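Local coordinates for protein HIRA (Homo sapiens, PDB 5YJE) that cooperates with ASF1A in replication-independent chromatin assembly, seen here as the C-terminal part of a histone chaperone subunit that works as a trimer, at residues Ala283-Thr286 against Glu292-His295; Tyr276-Val281 against Glu310-Glu315. All coordinates share one frame; numbering follows the deposited sequence.

Interaction 1: Ala283-Thr286 against Glu292-His295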
ATOM      1  N   ALA B 283      14.880 -10.373 -14.277  1.00 42.80           N
ATOM      2  CA  ALA B 283      15.171 -10.923 -12.970  1.00 41.82           C
ATOM      3  C   ALA B 283      16.024  -9.951 -12.180  1.00 46.69           C
ATOM      4  O   ALA B 283      15.807  -9.753 -10.978  1.00 39.75           O
ATOM      5  CB  ALA B 283      15.865 -12.277 -13.114  1.00 35.29           C
ATOM      6  N   ALA B 284      16.974  -9.306 -12.856  1.00 44.14           N
ATOM      7  CA  ALA B 284      17.827  -8.351 -12.166  1.00 50.18           C
ATOM      8  C   ALA B 284      17.027  -7.129 -11.725  1.00 48.10           C
ATOM      9  O   ALA B 284      17.216  -6.633 -10.611  1.00 50.44           O
ATOM     10  CB  ALA B 284      19.008  -7.964 -13.058  1.00 49.95           C
ATOM     11  N   LEU B 285      16.116  -6.651 -12.577  1.00 46.72           N
ATOM     12  CA  LEU B 285      15.215  -5.562 -12.202  1.00 48.58           C
ATOM     13  C   LEU B 285      14.328  -5.937 -11.006  1.00 49.92           C
ATOM     14  O   LEU B 285      14.198  -5.166 -10.046  1.00 52.91           O
ATOM     15  CB  LEU B 285      14.372  -5.176 -13.412  1.00 48.54           C
ATOM     16  CG  LEU B 285      13.305  -4.097 -13.246  1.00 58.14           C
ATOM     17  CD1 LEU B 285      13.940  -2.778 -12.909  1.00 53.29           C
ATOM     18  CD2 LEU B 285      12.559  -3.976 -14.546  1.00 50.63           C
ATOM     19  N   THR B 286      13.703  -7.113 -11.060  1.00 46.42           N
ATOM     20  CA  THR B 286      12.864  -7.608  -9.970  1.00 51.18           C
ATOM     21  C   THR B 286      13.627  -7.673  -8.644  1.00 50.41           C
ATOM     22  O   THR B 286      13.086  -7.335  -7.585  1.00 50.83           O
ATOM     23  CB  THR B 286      12.327  -8.992 -10.340  1.00 49.28           C
ATOM     24  OG1 THR B 286      11.515  -8.894 -11.506  1.00 44.99           O
ATOM     25  CG2 THR B 286      11.495  -9.561  -9.228  1.00 53.98           C
ATOM     26  N   GLU B 292      23.927  -5.793 -11.633  1.00 58.93           N
ATOM     27  CA  GLU B 292      23.542  -6.927 -12.469  1.00 58.53           C
ATOM     28  C   GLU B 292      22.520  -6.516 -13.524  1.00 58.65           C
ATOM     29  O   GLU B 292      22.556  -7.016 -14.658  1.00 56.67           O
ATOM     30  CB  GLU B 292      23.013  -8.067 -11.595  1.00 57.27           C
ATOM     31  CG  GLU B 292      24.132  -8.804 -10.848  1.00 54.39           C
ATOM     32  CD  GLU B 292      23.643  -9.983 -10.016  1.00 56.26           C
ATOM     33  OE1 GLU B 292      22.563  -9.875  -9.396  1.00 53.95           O
ATOM     34  OE2 GLU B 292      24.338 -11.026 -10.002  1.00 57.17           O
ATOM     35  N   TYR B 293      21.620  -5.589 -13.180  1.00 55.99           N
ATOM     36  CA  TYR B 293      20.696  -5.069 -14.174  1.00 55.53           C
ATOM     37  C   TYR B 293      21.451  -4.407 -15.314  1.00 61.17           C
ATOM     38  O   TYR B 293      21.200  -4.700 -16.491  1.00 53.39           O
ATOM     39  CB  TYR B 293      19.714  -4.074 -13.554  1.00 50.91           C
ATOM     40  CG  TYR B 293      18.730  -3.535 -14.586  1.00 46.68           C
ATOM     41  CD1 TYR B 293      17.640  -4.287 -14.975  1.00 46.78           C
ATOM     42  CD2 TYR B 293      18.901  -2.286 -15.175  1.00 48.52           C
ATOM     43  CE1 TYR B 293      16.737  -3.819 -15.925  1.00 50.80           C
ATOM     44  CE2 TYR B 293      17.999  -1.801 -16.125  1.00 48.13           C
ATOM     45  CZ  TYR B 293      16.922  -2.580 -16.500  1.00 51.10           C
ATOM     46  OH  TYR B 293      16.009  -2.142 -17.440  1.00 50.53           O
ATOM     47  N   ARG B 294      22.372  -3.498 -14.979  1.00 57.23           N
ATOM     48  CA  ARG B 294      23.146  -2.823 -16.013  1.00 60.76           C
ATOM     49  C   ARG B 294      23.930  -3.826 -16.857  1.00 60.85           C
ATOM     50  O   ARG B 294      23.956  -3.728 -18.090  1.00 61.47           O
ATOM     51  CB  ARG B 294      24.081  -1.801 -15.376  1.00 63.33           C
ATOM     52  CG  ARG B 294      25.062  -1.185 -16.349  1.00 71.04           C
ATOM     53  CD  ARG B 294      25.972  -0.158 -15.690  1.00 74.23           C
ATOM     54  NE  ARG B 294      27.046   0.208 -16.601  1.00 76.22           N
ATOM     55  CZ  ARG B 294      28.124  -0.542 -16.807  1.00 79.69           C
ATOM     56  NH1 ARG B 294      28.271  -1.692 -16.151  1.00 77.07           N
ATOM     57  NH2 ARG B 294      29.053  -0.143 -17.665  1.00 76.10           N
ATOM     58  N   HIS B 295      24.553  -4.809 -16.211  1.00 54.74           N
ATOM     59  CA  HIS B 295      25.315  -5.812 -16.938  1.00 57.11           C
ATOM     60  C   HIS B 295      24.443  -6.555 -17.951  1.00 56.89           C
ATOM     61  O   HIS B 295      24.773  -6.628 -19.144  1.00 54.29           O
ATOM     62  CB  HIS B 295      25.939  -6.796 -15.951  1.00 49.94           C
ATOM     63  CG  HIS B 295      26.541  -7.991 -16.614  1.00 58.66           C
ATOM     64  ND1 HIS B 295      27.648  -7.903 -17.430  1.00 61.53           N
ATOM     65  CD2 HIS B 295      26.175  -9.295 -16.613  1.00 55.68           C
ATOM     66  CE1 HIS B 295      27.955  -9.106 -17.882  1.00 56.59           C
ATOM     67  NE2 HIS B 295      27.077  -9.968 -17.402  1.00 58.99           N
TER

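Interaction 2: Tyr276-Val281 against Glu310-Glu315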
ATOM      1  N   TYR B 276      15.933 -15.978 -22.850  1.00 44.05           N
ATOM      2  CA  TYR B 276      16.859 -16.083 -21.736  1.00 40.33           C
ATOM      3  C   TYR B 276      17.377 -14.719 -21.300  1.00 42.76           C
ATOM      4  O   TYR B 276      17.371 -14.401 -20.102  1.00 45.37           O
ATOM      5  CB  TYR B 276      18.028 -16.988 -22.100  1.00 40.57           C
ATOM      6  CG  TYR B 276      19.136 -16.952 -21.054  1.00 43.62           C
ATOM      7  CD1 TYR B 276      18.949 -17.538 -19.807  1.00 44.91           C
ATOM      8  CD2 TYR B 276      20.352 -16.307 -21.300  1.00 39.50           C
ATOM      9  CE1 TYR B 276      19.944 -17.512 -18.841  1.00 44.69           C
ATOM     10  CE2 TYR B 276      21.362 -16.287 -20.345  1.00 41.47           C
ATOM     11  CZ  TYR B 276      21.145 -16.895 -19.113  1.00 48.76           C
ATOM     12  OH  TYR B 276      22.111 -16.887 -18.139  1.00 54.13           O
ATOM     13  N   LEU B 277      17.877 -13.917 -22.243  1.00 39.15           N
ATOM     14  CA  LEU B 277      18.482 -12.645 -21.857  1.00 39.28           C
ATOM     15  C   LEU B 277      17.438 -11.673 -21.310  1.00 44.83           C
ATOM     16  O   LEU B 277      17.722 -10.901 -20.384  1.00 44.93           O
ATOM     17  CB  LEU B 277      19.251 -12.036 -23.033  1.00 42.33           C
ATOM     18  CG  LEU B 277      20.555 -12.741 -23.453  1.00 43.92           C
ATOM     19  CD1 LEU B 277      21.081 -12.217 -24.789  1.00 41.47           C
ATOM     20  CD2 LEU B 277      21.643 -12.617 -22.384  1.00 41.94           C
ATOM     21  N   GLU B 278      16.221 -11.709 -21.858  1.00 42.91           N
ATOM     22  CA  GLU B 278      15.133 -10.911 -21.305  1.00 43.34           C
ATOM     23  C   GLU B 278      14.777 -11.374 -19.891  1.00 39.36           C
ATOM     24  O   GLU B 278      14.496 -10.557 -19.016  1.00 41.92           O
ATOM     25  CB  GLU B 278      13.918 -10.969 -22.239  1.00 35.73           C
ATOM     26  CG  GLU B 278      14.088 -10.162 -23.520  1.00 44.11           C
ATOM     27  CD  GLU B 278      13.005 -10.429 -24.592  1.00 47.90           C
ATOM     28  OE1 GLU B 278      13.138  -9.874 -25.704  1.00 49.25           O
ATOM     29  OE2 GLU B 278      12.024 -11.178 -24.336  1.00 47.48           O
ATOM     30  N   ASN B 279      14.776 -12.683 -19.660  1.00 39.39           N
ATOM     31  CA  ASN B 279      14.579 -13.235 -18.326  1.00 41.93           C
ATOM     32  C   ASN B 279      15.635 -12.720 -17.354  1.00 45.02           C
ATOM     33  O   ASN B 279      15.311 -12.331 -16.232  1.00 46.52           O
ATOM     34  CB  ASN B 279      14.623 -14.763 -18.376  1.00 43.51           C
ATOM     35  CG  ASN B 279      13.301 -15.382 -18.818  1.00 50.04           C
ATOM     36  OD1 ASN B 279      12.236 -14.790 -18.640  1.00 51.73           O
ATOM     37  ND2 ASN B 279      13.367 -16.591 -19.389  1.00 47.10           N
ATOM     38  N   GLN B 280      16.905 -12.716 -17.770  1.00 44.68           N
ATOM     39  CA  GLN B 280      17.989 -12.219 -16.918  1.00 42.99           C
ATOM     40  C   GLN B 280      17.800 -10.749 -16.576  1.00 45.52           C
ATOM     41  O   GLN B 280      17.942 -10.347 -15.415  1.00 46.73           O
ATOM     42  CB  GLN B 280      19.343 -12.418 -17.608  1.00 44.99           C
ATOM     43  CG  GLN B 280      19.792 -13.853 -17.733  1.00 42.63           C
ATOM     44  CD  GLN B 280      19.853 -14.542 -16.381  1.00 46.53           C
ATOM     45  OE1 GLN B 280      18.833 -14.992 -15.868  1.00 46.63           O
ATOM     46  NE2 GLN B 280      21.053 -14.623 -15.795  1.00 44.49           N
ATOM     47  N   VAL B 281      17.504  -9.928 -17.588  1.00 46.58           N
ATOM     48  CA  VAL B 281      17.301  -8.497 -17.369  1.00 45.19           C
ATOM     49  C   VAL B 281      16.141  -8.275 -16.398  1.00 45.04           C
ATOM     50  O   VAL B 281      16.261  -7.547 -15.402  1.00 43.85           O
ATOM     51  CB  VAL B 281      17.072  -7.786 -18.722  1.00 45.09           C
ATOM     52  CG1 VAL B 281      16.717  -6.311 -18.549  1.00 36.35           C
ATOM     53  CG2 VAL B 281      18.297  -7.934 -19.636  1.00 43.25           C
ATOM     54  N   GLU B 310      15.420  -5.077 -34.616  1.00 68.82           N
ATOM     55  CA  GLU B 310      15.168  -3.653 -34.825  1.00 71.92           C
ATOM     56  C   GLU B 310      14.155  -3.098 -33.828  1.00 64.99           C
ATOM     57  O   GLU B 310      14.431  -2.127 -33.110  1.00 60.93           O
ATOM     58  CB  GLU B 310      14.683  -3.455 -36.268  1.00 65.77           C
ATOM     59  CG  GLU B 310      13.903  -4.685 -36.766  1.00 74.06           C
ATOM     60  CD  GLU B 310      13.383  -4.577 -38.191  1.00 87.09           C
ATOM     61  OE1 GLU B 310      12.769  -5.570 -38.673  1.00 90.37           O
ATOM     62  OE2 GLU B 310      13.573  -3.509 -38.833  1.00 89.74           O
ATOM     63  N   TYR B 311      12.964  -3.698 -33.787  1.00 62.21           N
ATOM     64  CA  TYR B 311      11.865  -3.121 -33.026  1.00 64.13           C
ATOM     65  C   TYR B 311      12.118  -3.205 -31.524  1.00 65.92           C
ATOM     66  O   TYR B 311      11.778  -2.272 -30.776  1.00 66.46           O
ATOM     67  CB  TYR B 311      10.566  -3.822 -33.412  1.00 70.61           C
ATOM     68  CG  TYR B 311      10.253  -3.728 -34.900  1.00 76.51           C
ATOM     69  CD1 TYR B 311       9.687  -2.577 -35.444  1.00 74.39           C
ATOM     70  CD2 TYR B 311      10.517  -4.794 -35.756  1.00 78.92           C
ATOM     71  CE1 TYR B 311       9.393  -2.486 -36.791  1.00 76.59           C
ATOM     72  CE2 TYR B 311      10.225  -4.713 -37.112  1.00 81.58           C
ATOM     73  CZ  TYR B 311       9.665  -3.554 -37.623  1.00 86.89           C
ATOM     74  OH  TYR B 311       9.377  -3.468 -38.971  1.00 86.12           O
ATOM     75  N   ARG B 312      12.739  -4.303 -31.073  1.00 59.11           N
ATOM     76  CA  ARG B 312      13.065  -4.456 -29.661  1.00 62.46           C
ATOM     77  C   ARG B 312      14.071  -3.407 -29.202  1.00 62.61           C
ATOM     78  O   ARG B 312      13.903  -2.804 -28.130  1.00 60.64           O
ATOM     79  CB  ARG B 312      13.589  -5.873 -29.392  1.00 56.64           C
ATOM     80  CG  ARG B 312      12.508  -6.943 -29.237  1.00 49.99           C
ATOM     81  CD  ARG B 312      13.126  -8.328 -29.148  1.00 54.99           C
ATOM     82  NE  ARG B 312      12.128  -9.370 -28.935  1.00 58.06           N
ATOM     83  CZ  ARG B 312      11.444  -9.957 -29.915  1.00 55.66           C
ATOM     84  NH1 ARG B 312      10.553 -10.899 -29.640  1.00 53.17           N
ATOM     85  NH2 ARG B 312      11.651  -9.605 -31.174  1.00 58.97           N
ATOM     86  N   LEU B 313      15.121  -3.170 -29.989  1.00 58.50           N
ATOM     87  CA  LEU B 313      16.106  -2.199 -29.537  1.00 62.41           C
ATOM     88  C   LEU B 313      15.589  -0.774 -29.707  1.00 64.75           C
ATOM     89  O   LEU B 313      15.919   0.100 -28.893  1.00 66.66           O
ATOM     90  CB  LEU B 313      17.441  -2.393 -30.265  1.00 59.67           C
ATOM     91  CG  LEU B 313      18.494  -1.352 -29.817  1.00 62.86           C
ATOM     92  CD1 LEU B 313      19.216  -1.858 -28.582  1.00 65.21           C
ATOM     93  CD2 LEU B 313      19.498  -0.982 -30.878  1.00 72.79           C
ATOM     94  N   ARG B 314      14.744  -0.529 -30.719  1.00 61.66           N
ATOM     95  CA  ARG B 314      14.043   0.753 -30.792  1.00 69.44           C
ATOM     96  C   ARG B 314      13.282   1.021 -29.497  1.00 65.74           C
ATOM     97  O   ARG B 314      13.493   2.040 -28.835  1.00 68.19           O
ATOM     98  CB  ARG B 314      13.091   0.780 -31.991  1.00 61.18           C
ATOM     99  N   GLU B 315      12.405   0.090 -29.113  1.00 64.99           N
ATOM    100  CA  GLU B 315      11.654   0.200 -27.864  1.00 63.23           C
ATOM    101  C   GLU B 315      12.559   0.497 -26.674  1.00 66.39           C
ATOM    102  O   GLU B 315      12.268   1.387 -25.862  1.00 68.82           O
ATOM    103  CB  GLU B 315      10.888  -1.096 -27.641  1.00 65.82           C
ATOM    104  CG  GLU B 315       9.641  -0.963 -26.822  1.00 71.23           C
ATOM    105  CD  GLU B 315       8.929  -2.283 -26.715  1.00 66.15           C
ATOM    106  OE1 GLU B 315       9.536  -3.217 -26.158  1.00 67.71           O
ATOM    107  OE2 GLU B 315       7.787  -2.397 -27.210  1.00 66.83           O
TER

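Interaction 1: Ala283-Thr286 against Glu292-His295
Ala284 and Tyr293 bring helix 266-286 and helix 290-307 close together just either side of the short connection between them, their CA atoms 4.8 Å apart. The methyl of Ala284 points toward the second helix and rests on its backbone, with Ala284 CB 3.5 Å from Tyr293 CA and 3.8 Å from Glu292 C. The small side chain is consistent with so close an approach of the two backbones.

The side chain of Tyr293 reaches across the first helix. Its CB lies 4.0 Å from the Ala284 CB, and CG is anti to the backbone N (chi1 -179°), which carries the ring past the alanine to Leu285. There CD1 comes within 3.7 Å of the Leu285 backbone N, and CE1, one atom further out, lies 3.7 Å from the Leu285 CB. The ring meets this backbone obliquely, and the hydroxyl at its tip extends beyond the Leu285 contact. The join is thus van der Waals packing of a methyl, an aromatic ring and the base of a leucine. Glu292 adds its CB beside the Ala284 methyl, but its carboxylate goes to another helix, where OE2 accepts a hydrogen bond from the Ala245 N.

The pair of consecutive helices forms a helical hairpin. Val336 and Val337, in and next to strand 335-336, pack on both Leu285 and Tyr293; strand 211-217 touches Ala283 and Thr286, while helix 243-247 borders Ala283 and Glu292.

Interaction 2: Tyr276-Val281 against Glu310-Glu315
Glu278 of helix 266-286 and Arg312 of helix 310-320 meet through the ends of long side chains, while their CA atoms, the nearest across the two segments, stay 10.8 Å apart. The close part is one salt bridge: Glu278 OE1 lies 3.4 Å from the Arg312 NE, a weak hydrogen bond with an angle of 140° at the proton. The oxygen approaches the guanidinium at its edge, and carboxylate and guanidinium are nearly coplanar, their planes 19° apart. The Glu278 side chain is extended beyond CG and that of Arg312 from CG to NE, and they cross at about a right angle. Arg312 CD lies 3.8 Å from the same Glu278 OE1.

Away from this pair the segments do not touch, and at the start of helix 310-320 Glu310 and Tyr311 are exposed, though Tyr311 still packs on Cys121 of the second subunit. Glu278 is held more firmly by other partners: OE1 is also hydrogen-bonded to the Tyr300 OH, and OE2 accepts a hydrogen bond from the backbone N of Arg124 of the second subunit. Burial of two opposite charges at a subunit boundary suggests that each partly compensates the other, so that the carboxylate is probably ionised.

How the interactions relate
From the N terminus, the chain passes the beta-sheets and enters helix 266-286, which serves both contacts: its middle carries 276-281 and its last turn 283-286. A short turn leads into helix 290-307, whose beginning closes the small loop of interaction 1. The chain then runs through the rest of that helix into helix 310-320, where interaction 2 closes a larger loop with interaction 1 nested inside it. The two centres lie 13 Å apart and adjoin where Tyr293 CD1 packs 3.6 Å from the Val281 O. Together they tie three successive helices, and both border the second subunit of the trimer.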